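Local coordinates for protein spaetzle C-106 (Drosophila melanogaster, PDB 4LXR), which acts as the activated, disulfide-linked dimeric ligand of the Toll receptor, switching on Toll signalling in embryonic dorsal-ventral patterning and in antifungal defence, at residues 11-17 against 42-48; 50-54 against 65-69; 8-12 against 98-102. All coordinates share one frame; numbering follows the deposited sequence.

In the fold
The three contacts lie within one cystine-knot domain. Contact 3 is almost at the chain's middle; its centre is about 11 Å from that of contact 1 and 8 Å from that of contact 2, which fall on opposite sides, their centres about 17 Å apart. Contacts 1 and 3 start from the same stretch, sharing Arg-11 and Ser-12; contact 1 closes before contact 2 opens, and contact 2 is nested in the loop that contact 3 closes. Strands 67-73 and 95-102 are sheet neighbours, linking contacts 2 and 3. Disulfides Cys-47 to Cys-99, Cys-54 to Cys-101 and Cys-10 to Cys-68 tie finger and knot together; Cys-98 joins the second subunit.

Contact 1 of 3, residues 11-17 against 42-48; sequences RSIRKLV and IQIEECE
Strands 12-16 and 43-47 form a two-stranded antiparallel finger of the cystine-knot domain, with Ile-13 facing Glu-46 and Lys-15 facing Ile-44 as hydrogen-bonded pairs. The backbone ladder runs Ile-13 N to Glu-46 O (3.0 Å), Glu-46 N back to Ile-13 O, Lys-15 N to Ile-44 O and Ile-44 N to Lys-15 O (2.9 Å). At the knot end, Glu-48 N adds a straight bond to Arg-11 O at 2.8 Å.

Arg-14, Leu-16, Gln-43 and Glu-45 share one face. Arg-14 runs out along its aliphatic part and then bends at chi3 (67°), which brings the guanidinium edge to the Glu-45 carboxylate: NH1 meets OE2 at 3.0 Å in the guanidinium plane, with the two planes 80° apart. This salt bridge is one of several ties on the pair. Glu-45 OE1 also meets Cys-99 N and Lys-100 of the second subunit, while Arg-14 NH2 reaches the Tyr-72 carbonyl of that subunit. Nearby, Leu-16 CD2 lies against Gln-43 CB at 3.6 Å.

On the other face Lys-15 and Ile-44 run side by side, Lys-15 CE at 3.9 Å from Ile-44 CD1, and that methyl also touches Val-17 CG2 at 3.7 Å. Arg-11 and Glu-48 meet at the knot end with CD of Arg-11 alongside OE2 of Glu-48; the salt bridge from NH2 to that oxygen is weak and long at 3.4 Å. The stronger polar partner of Glu-48 is Arg-78 of the Toll chain.

Two backbone groups of strand 12-16 meet Toll, Ser-12 O at Arg-78 and Leu-16 N at Glu-26. Strand 95-102 runs beside strand 43-47, with a backbone bond between Glu-45 and Pro-96, and receives the Cys-47 disulfide at Cys-99.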
loop_
_atom_site.group_PDB
_atom_site.type_symbol
_atom_site.label_atom_id
_atom_site.label_comp_id
_atom_site.label_asym_id
_atom_site.label_seq_id
_atom_site.Cartn_x
_atom_site.Cartn_y
_atom_site.Cartn_z
ATOM N N ARG C 11 10.010 3.318 -25.356
ATOM C CA ARG C 11 11.080 2.730 -26.144
ATOM C C ARG C 11 12.338 2.577 -25.294
ATOM O O ARG C 11 12.756 3.517 -24.606
ATOM C CB ARG C 11 11.396 3.611 -27.335
ATOM C CG ARG C 11 10.269 3.747 -28.337
ATOM C CD ARG C 11 10.814 4.410 -29.569
ATOM N NE ARG C 11 9.799 4.589 -30.593
ATOM C CZ ARG C 11 10.074 4.804 -31.872
ATOM N NH1 ARG C 11 9.090 4.970 -32.741
ATOM N NH2 ARG C 11 11.336 4.848 -32.280
ATOM N N SER C 12 12.943 1.394 -25.367
ATOM C CA SER C 12 14.185 1.120 -24.669
ATOM C C SER C 12 15.115 0.240 -25.503
ATOM O O SER C 12 14.667 -0.527 -26.363
ATOM C CB SER C 12 13.892 0.419 -23.352
ATOM O OG SER C 12 13.333 -0.860 -23.603
ATOM N N ILE C 13 16.406 0.352 -25.208
ATOM C CA ILE C 13 17.448 -0.457 -25.818
ATOM C C ILE C 13 18.051 -1.395 -24.781
ATOM O O ILE C 13 18.604 -0.938 -23.783
ATOM C CB ILE C 13 18.591 0.441 -26.327
ATOM C CG1 ILE C 13 18.038 1.577 -27.194
ATOM C CG2 ILE C 13 19.637 -0.383 -27.072
ATOM C CD1 ILE C 13 19.048 2.694 -27.452
ATOM N N ARG C 14 17.946 -2.703 -25.001
ATOM C CA ARG C 14 18.628 -3.661 -24.128
ATOM C C ARG C 14 20.000 -3.958 -24.698
ATOM O O ARG C 14 20.135 -4.157 -25.899
ATOM C CB ARG C 14 17.832 -4.965 -24.004
ATOM C CG ARG C 14 16.490 -4.818 -23.304
ATOM C CD ARG C 14 15.729 -6.139 -23.226
ATOM N NE ARG C 14 16.365 -7.127 -22.354
ATOM C CZ ARG C 14 16.220 -7.164 -21.030
ATOM N NH1 ARG C 14 15.474 -6.258 -20.407
ATOM N NH2 ARG C 14 16.831 -8.103 -20.323
ATOM N N LYS C 15 21.028 -3.979 -23.857
ATOM C CA LYS C 15 22.357 -4.358 -24.340
ATOM C C LYS C 15 23.276 -4.926 -23.264
ATOM O O LYS C 15 23.057 -4.728 -22.068
ATOM C CB LYS C 15 23.043 -3.186 -25.054
ATOM C CG LYS C 15 23.432 -2.023 -24.166
ATOM C CD LYS C 15 24.100 -0.921 -24.979
ATOM C CE LYS C 15 24.386 0.313 -24.133
ATOM N NZ LYS C 15 25.013 1.403 -24.931
ATOM N N LEU C 16 24.306 -5.641 -23.706
ATOM C CA LEU C 16 25.333 -6.151 -22.807
ATOM C C LEU C 16 26.423 -5.107 -22.565
ATOM O O LEU C 16 26.791 -4.363 -23.475
ATOM C CB LEU C 16 25.965 -7.416 -23.387
ATOM C CG LEU C 16 25.157 -8.706 -23.286
ATOM C CD1 LEU C 16 25.983 -9.878 -23.805
ATOM C CD2 LEU C 16 24.726 -8.927 -21.846
ATOM N N VAL C 17 26.935 -5.050 -21.338
ATOM C CA VAL C 17 28.067 -4.182 -21.021
ATOM C C VAL C 17 29.110 -4.937 -20.205
ATOM O O VAL C 17 30.271 -5.044 -20.608
ATOM C CB VAL C 17 27.636 -2.915 -20.247
ATOM C CG1 VAL C 17 28.837 -2.019 -19.991
ATOM C CG2 VAL C 17 26.573 -2.153 -21.012
ATOM N N ILE C 42 27.270 -7.740 -18.132
ATOM C CA ILE C 42 26.090 -7.172 -17.483
ATOM C C ILE C 42 25.139 -6.559 -18.513
ATOM O O ILE C 42 25.551 -5.743 -19.339
ATOM C CB ILE C 42 26.502 -6.096 -16.454
ATOM C CG1 ILE C 42 25.309 -5.219 -16.055
ATOM C CG2 ILE C 42 27.631 -5.238 -17.013
ATOM C CD1 ILE C 42 24.274 -5.920 -15.194
ATOM N N GLN C 43 23.869 -6.953 -18.477
ATOM C CA GLN C 43 22.911 -6.372 -19.399
ATOM C C GLN C 43 22.078 -5.267 -18.758
ATOM O O GLN C 43 21.690 -5.343 -17.589
ATOM C CB GLN C 43 22.025 -7.435 -20.053
ATOM C CG GLN C 43 20.864 -7.922 -19.222
ATOM C CD GLN C 43 19.906 -8.774 -20.036
ATOM O OE1 GLN C 43 19.816 -8.634 -21.263
ATOM N NE2 GLN C 43 19.196 -9.675 -19.359
ATOM N N ILE C 44 21.825 -4.226 -19.538
ATOM C CA ILE C 44 21.135 -3.055 -19.041
ATOM C C ILE C 44 19.993 -2.703 -19.975
ATOM O O ILE C 44 19.985 -3.111 -21.134
ATOM C CB ILE C 44 22.091 -1.855 -18.948
ATOM C CG1 ILE C 44 22.509 -1.396 -20.349
ATOM C CG2 ILE C 44 23.304 -2.217 -18.122
ATOM C CD1 ILE C 44 23.502 -0.254 -20.347
ATOM N N GLU C 45 19.015 -1.969 -19.458
ATOM C CA GLU C 45 17.970 -1.405 -20.300
ATOM C C GLU C 45 17.885 0.093 -20.079
ATOM O O GLU C 45 17.718 0.545 -18.943
ATOM C CB GLU C 45 16.618 -2.058 -20.017
ATOM C CG GLU C 45 15.501 -1.563 -20.944
ATOM C CD GLU C 45 14.225 -2.361 -20.789
ATOM O OE1 GLU C 45 13.166 -1.767 -20.466
ATOM O OE2 GLU C 45 14.297 -3.594 -20.985
ATOM N N GLU C 46 18.013 0.860 -21.158
ATOM C CA GLU C 46 17.978 2.321 -21.080
ATOM C C GLU C 46 16.853 2.879 -21.915
ATOM O O GLU C 46 16.572 2.353 -22.984
ATOM C CB GLU C 46 19.282 2.930 -21.589
ATOM C CG GLU C 46 20.456 2.790 -20.656
ATOM C CD GLU C 46 21.687 3.492 -21.183
ATOM O OE1 GLU C 46 22.013 3.295 -22.373
ATOM O OE2 GLU C 46 22.323 4.245 -20.408
ATOM N N CYS C 47 16.219 3.947 -21.433
ATOM C CA CYS C 47 15.215 4.648 -22.218
ATOM C C CYS C 47 15.854 5.148 -23.520
ATOM O O CYS C 47 16.966 5.678 -23.502
ATOM C CB CYS C 47 14.620 5.821 -21.434
ATOM S SG CYS C 47 13.687 5.359 -19.935
ATOM N N GLU C 48 15.153 4.968 -24.639
ATOM C CA GLU C 48 15.668 5.385 -25.940
ATOM C C GLU C 48 15.812 6.904 -26.005
ATOM O O GLU C 48 16.708 7.418 -26.675
ATOM C CB GLU C 48 14.788 4.867 -27.087
ATOM C CG GLU C 48 15.480 4.875 -28.446
ATOM C CD GLU C 48 14.555 4.497 -29.593
ATOM O OE1 GLU C 48 14.425 3.288 -29.898
ATOM O OE2 GLU C 48 13.961 5.419 -30.190
#

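Contact 2 of 3, residues 50-54 against 65-69; sequences ADQPC and NPICK
A loop-to-strand contact joins Gln-52 to Cys-68, where the loop after strand 43-47 lies across the start of strand 67-73 at the surface side of the cystine knot. One direct hydrogen bond holds it: Cys-68 N points at Gln-52 O over 2.7 Å, nearly along the axis of that carbonyl. A water doubles the link, accepting from Gln-52 N at 2.9 Å and donating to Cys-68 O at 3.2 Å, so both backbone groups of Cys-68 are engaged.

Around this bond two sulfurs carry much of the packing. Cys-54 has SG beside its backbone N (chi1 -47°), which lays the sulfur over the Pro-66 to Ile-67 peptide: SG is 3.4 Å from Ile-67 N and 3.8 Å from Pro-66 CB. Cys-68 SG passes it at 3.9 Å from Cys-54 SG, without bonding to it. Ile-67 CG2 rests on Asp-51 O at 3.7 Å.

Each sulfur has a different covalent partner, Cys-101 for Cys-54 and Cys-10 for Cys-68, so two disulfides of the knot pass close together here. Strand 95-102 flanks strand 67-73 as its sheet neighbour, pairing with Ile-67 and Lys-69.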
loop_
_atom_site.group_PDB
_atom_site.type_symbol
_atom_site.label_atom_id
_atom_site.label_comp_id
_atom_site.label_asym_id
_atom_site.label_seq_id
_atom_site.Cartn_x
_atom_site.Cartn_y
_atom_site.Cartn_z
ATOM N N ALA C 50 15.228 10.906 -23.629
ATOM C CA ALA C 50 15.076 11.561 -22.330
ATOM C C ALA C 50 13.751 12.322 -22.229
ATOM O O ALA C 50 13.439 13.146 -23.088
ATOM C CB ALA C 50 16.247 12.503 -22.071
ATOM N N ASP C 51 12.977 12.034 -21.182
ATOM C CA ASP C 51 11.712 12.730 -20.907
ATOM C C ASP C 51 10.667 12.562 -22.001
ATOM O O ASP C 51 9.734 13.359 -22.105
ATOM C CB ASP C 51 11.939 14.226 -20.674
ATOM C CG ASP C 51 12.771 14.506 -19.446
ATOM O OD1 ASP C 51 13.405 13.564 -18.924
ATOM O OD2 ASP C 51 12.797 15.675 -19.010
ATOM N N GLN C 52 10.820 11.534 -22.819
ATOM C CA GLN C 52 9.895 11.322 -23.918
ATOM C C GLN C 52 8.506 10.979 -23.386
ATOM O O GLN C 52 8.374 10.215 -22.428
ATOM C CB GLN C 52 10.422 10.230 -24.849
ATOM C CG GLN C 52 11.755 10.603 -25.518
ATOM C CD GLN C 52 11.594 11.698 -26.563
ATOM O OE1 GLN C 52 12.257 12.736 -26.508
ATOM N NE2 GLN C 52 10.707 11.467 -27.523
ATOM N N PRO C 53 7.465 11.582 -23.980
ATOM C CA PRO C 53 6.097 11.194 -23.618
ATOM C C PRO C 53 5.879 9.725 -23.962
ATOM O O PRO C 53 6.525 9.215 -24.874
ATOM C CB PRO C 53 5.228 12.095 -24.506
ATOM C CG PRO C 53 6.134 12.530 -25.627
ATOM C CD PRO C 53 7.496 12.631 -25.014
ATOM N N CYS C 54 5.004 9.054 -23.227
ATOM C CA CYS C 54 4.771 7.632 -23.448
ATOM C C CYS C 54 3.896 7.411 -24.688
ATOM O O CYS C 54 3.115 8.283 -25.075
ATOM C CB CYS C 54 4.115 6.995 -22.204
ATOM S SG CYS C 54 4.881 7.412 -20.587
ATOM N N ASN C 65 0.062 13.670 -17.330
ATOM C CA ASN C 65 1.291 13.981 -18.063
ATOM C C ASN C 65 2.272 12.812 -18.197
ATOM O O ASN C 65 3.375 12.869 -17.658
ATOM C CB ASN C 65 2.007 15.178 -17.429
ATOM C CG ASN C 65 3.092 15.738 -18.326
ATOM O OD1 ASN C 65 4.092 16.290 -17.854
ATOM N ND2 ASN C 65 2.908 15.582 -19.637
ATOM N N PRO C 66 1.872 11.745 -18.910
ATOM C CA PRO C 66 2.717 10.547 -18.919
ATOM C C PRO C 66 4.107 10.783 -19.523
ATOM O O PRO C 66 4.226 11.406 -20.575
ATOM C CB PRO C 66 1.902 9.563 -19.750
ATOM C CG PRO C 66 0.470 10.027 -19.550
ATOM C CD PRO C 66 0.599 11.517 -19.604
ATOM N N ILE C 67 5.141 10.307 -18.835
ATOM C CA ILE C 67 6.529 10.512 -19.252
ATOM C C ILE C 67 7.337 9.231 -19.064
ATOM O O ILE C 67 7.143 8.506 -18.091
ATOM C CB ILE C 67 7.207 11.647 -18.427
ATOM C CG1 ILE C 67 6.463 12.968 -18.608
ATOM C CG2 ILE C 67 8.650 11.846 -18.862
ATOM C CD1 ILE C 67 6.543 13.518 -20.015
ATOM N N CYS C 68 8.244 8.950 -19.990
ATOM C CA CYS C 68 9.097 7.787 -19.857
ATOM C C CYS C 68 10.233 8.098 -18.881
ATOM O O CYS C 68 10.912 9.119 -18.999
ATOM C CB CYS C 68 9.614 7.353 -21.229
ATOM S SG CYS C 68 8.302 6.596 -22.268
ATOM N N LYS C 69 10.419 7.223 -17.899
ATOM C CA LYS C 69 11.448 7.409 -16.887
ATOM C C LYS C 69 12.413 6.238 -16.832
ATOM O O LYS C 69 12.022 5.080 -17.004
ATOM C CB LYS C 69 10.816 7.597 -15.509
ATOM C CG LYS C 69 9.907 8.801 -15.431
ATOM C CD LYS C 69 10.672 10.077 -15.726
ATOM C CE LYS C 69 10.606 11.013 -14.547
ATOM N NZ LYS C 69 9.190 11.151 -14.105
HETATM O O HOH W 1 12.363 9.322 -21.894
#

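Contact 3 of 3, residues 8-12 against 98-102; sequences FLCRS and CCKCA
Cys-99 and Cys-101 both carry SG opposite the backbone N (chi1 -169° and 179°), while Cys-10 turns its SG beside its own N (chi1 -63°). With these torsions both strand cysteines point toward segment 8-12 from the same side of strand 95-102, and the Cys-10 sulfur lies between theirs. Cys-10 CB sits 3.6 Å from Cys-99 SG. Cys-10 SG lies over the peptide between Lys-100 and Cys-101, at 3.6 Å from Cys-101 N and 3.8 Å from Cys-101 CB. Leu-9 continues the line of packing: its CB meets Cys-101 CB at 3.7 Å and its CD2 comes alongside the sulfur of that cysteine. At the other end Ser-12 CB touches Cys-99 CB at 4.0 Å.

The two backbones run nearly opposite ways but stand too far apart to pair, and no direct hydrogen bond crosses. A water spans the gap, accepting from Cys-10 N at 3.2 Å and donating to Cys-99 O at 2.9 Å.

This is the centre of the cystine knot. Cys-99 is bonded to Cys-47 and Cys-101 to Cys-54; with the backbone from 47 to 54 and from 99 to 101 they close a ring, and the Cys-10 to Cys-68 disulfide threads it, as in growth-factor knots. Cys-98, just before Cys-99, is disulfide-bonded to Cys-98 of the second subunit, and Lys-100 puts its amine onto Glu-45 of that subunit.

With oxidised sulfur and aliphatic carbon making up most of the interface, the segments touch directly by van der Waals packing and are held together indirectly, through disulfides to other parts of the chain. One water carries the hydrogen bonding. In the modelled part, which has no helix, the disulfides probably do much of the work of a hydrophobic core, as in other cystine-knot proteins.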
loop_
_atom_site.group_PDB
_atom_site.type_symbol
_atom_site.label_atom_id
_atom_site.label_comp_id
_atom_site.label_asym_id
_atom_site.label_seq_id
_atom_site.Cartn_x
_atom_site.Cartn_y
_atom_site.Cartn_z
ATOM N N PHE C 8 5.216 -1.845 -25.650
ATOM C CA PHE C 8 5.449 -1.180 -24.394
ATOM C C PHE C 8 5.280 0.321 -24.551
ATOM O O PHE C 8 5.471 0.866 -25.637
ATOM C CB PHE C 8 6.849 -1.520 -23.904
ATOM C CG PHE C 8 7.016 -2.963 -23.573
ATOM C CD1 PHE C 8 6.522 -3.467 -22.377
ATOM C CD2 PHE C 8 7.632 -3.829 -24.464
ATOM C CE1 PHE C 8 6.664 -4.803 -22.061
ATOM C CE2 PHE C 8 7.771 -5.168 -24.157
ATOM C CZ PHE C 8 7.288 -5.657 -22.960
ATOM N N LEU C 9 4.932 0.983 -23.457
ATOM C CA LEU C 9 4.686 2.427 -23.471
ATOM C C LEU C 9 5.938 3.240 -23.734
ATOM O O LEU C 9 5.868 4.380 -24.211
ATOM C CB LEU C 9 4.028 2.880 -22.170
ATOM C CG LEU C 9 2.516 2.639 -22.198
ATOM C CD1 LEU C 9 2.182 1.165 -22.142
ATOM C CD2 LEU C 9 1.833 3.392 -21.078
ATOM N N CYS C 10 7.089 2.651 -23.445
ATOM C CA CYS C 10 8.343 3.362 -23.630
ATOM C C CYS C 10 9.330 2.595 -24.478
ATOM O O CYS C 10 9.482 1.386 -24.342
ATOM C CB CYS C 10 8.958 3.701 -22.274
ATOM S SG CYS C 10 7.918 4.821 -21.304
ATOM N N ARG C 11 10.010 3.318 -25.356
ATOM C CA ARG C 11 11.080 2.730 -26.144
ATOM C C ARG C 11 12.338 2.577 -25.294
ATOM O O ARG C 11 12.756 3.517 -24.606
ATOM C CB ARG C 11 11.396 3.611 -27.335
ATOM C CG ARG C 11 10.269 3.747 -28.337
ATOM C CD ARG C 11 10.814 4.410 -29.569
ATOM N NE ARG C 11 9.799 4.589 -30.593
ATOM C CZ ARG C 11 10.074 4.804 -31.872
ATOM N NH1 ARG C 11 9.090 4.970 -32.741
ATOM N NH2 ARG C 11 11.336 4.848 -32.280
ATOM N N SER C 12 12.943 1.394 -25.367
ATOM C CA SER C 12 14.185 1.120 -24.669
ATOM C C SER C 12 15.115 0.240 -25.503
ATOM O O SER C 12 14.667 -0.527 -26.363
ATOM C CB SER C 12 13.892 0.419 -23.352
ATOM O OG SER C 12 13.333 -0.860 -23.603
ATOM N N CYS C 98 15.381 -0.796 -16.546
ATOM C CA CYS C 98 14.253 -0.714 -17.476
ATOM C C CYS C 98 13.723 0.713 -17.607
ATOM O O CYS C 98 14.091 1.599 -16.831
ATOM C CB CYS C 98 13.103 -1.659 -17.084
ATOM S SG CYS C 98 12.228 -1.233 -15.579
ATOM N N CYS C 99 12.845 0.905 -18.592
ATOM C CA CYS C 99 12.239 2.194 -18.889
ATOM C C CYS C 99 10.739 2.066 -18.713
ATOM O O CYS C 99 10.106 1.197 -19.304
ATOM C CB CYS C 99 12.548 2.587 -20.335
ATOM S SG CYS C 99 12.152 4.291 -20.784
ATOM N N LYS C 100 10.149 2.912 -17.886
ATOM C CA LYS C 100 8.726 2.748 -17.601
ATOM C C LYS C 100 7.994 4.060 -17.721
ATOM O O LYS C 100 8.579 5.128 -17.530
ATOM C CB LYS C 100 8.509 2.165 -16.197
ATOM C CG LYS C 100 9.270 0.876 -15.942
ATOM C CD LYS C 100 8.650 0.047 -14.810
ATOM C CE LYS C 100 9.015 0.574 -13.440
ATOM N NZ LYS C 100 8.317 -0.224 -12.394
ATOM N N CYS C 101 6.704 3.971 -17.999
ATOM C CA CYS C 101 5.889 5.155 -18.154
ATOM C C CYS C 101 5.347 5.568 -16.801
ATOM O O CYS C 101 4.661 4.796 -16.139
ATOM C CB CYS C 101 4.741 4.898 -19.132
ATOM S SG CYS C 101 3.671 6.324 -19.350
ATOM N N ALA C 102 5.669 6.789 -16.393
ATOM C CA ALA C 102 5.245 7.308 -15.097
ATOM C C ALA C 102 4.021 8.208 -15.259
ATOM O O ALA C 102 3.991 9.071 -16.133
ATOM C CB ALA C 102 6.387 8.070 -14.449
HETATM O O HOH W 2 8.095 0.598 -21.278
#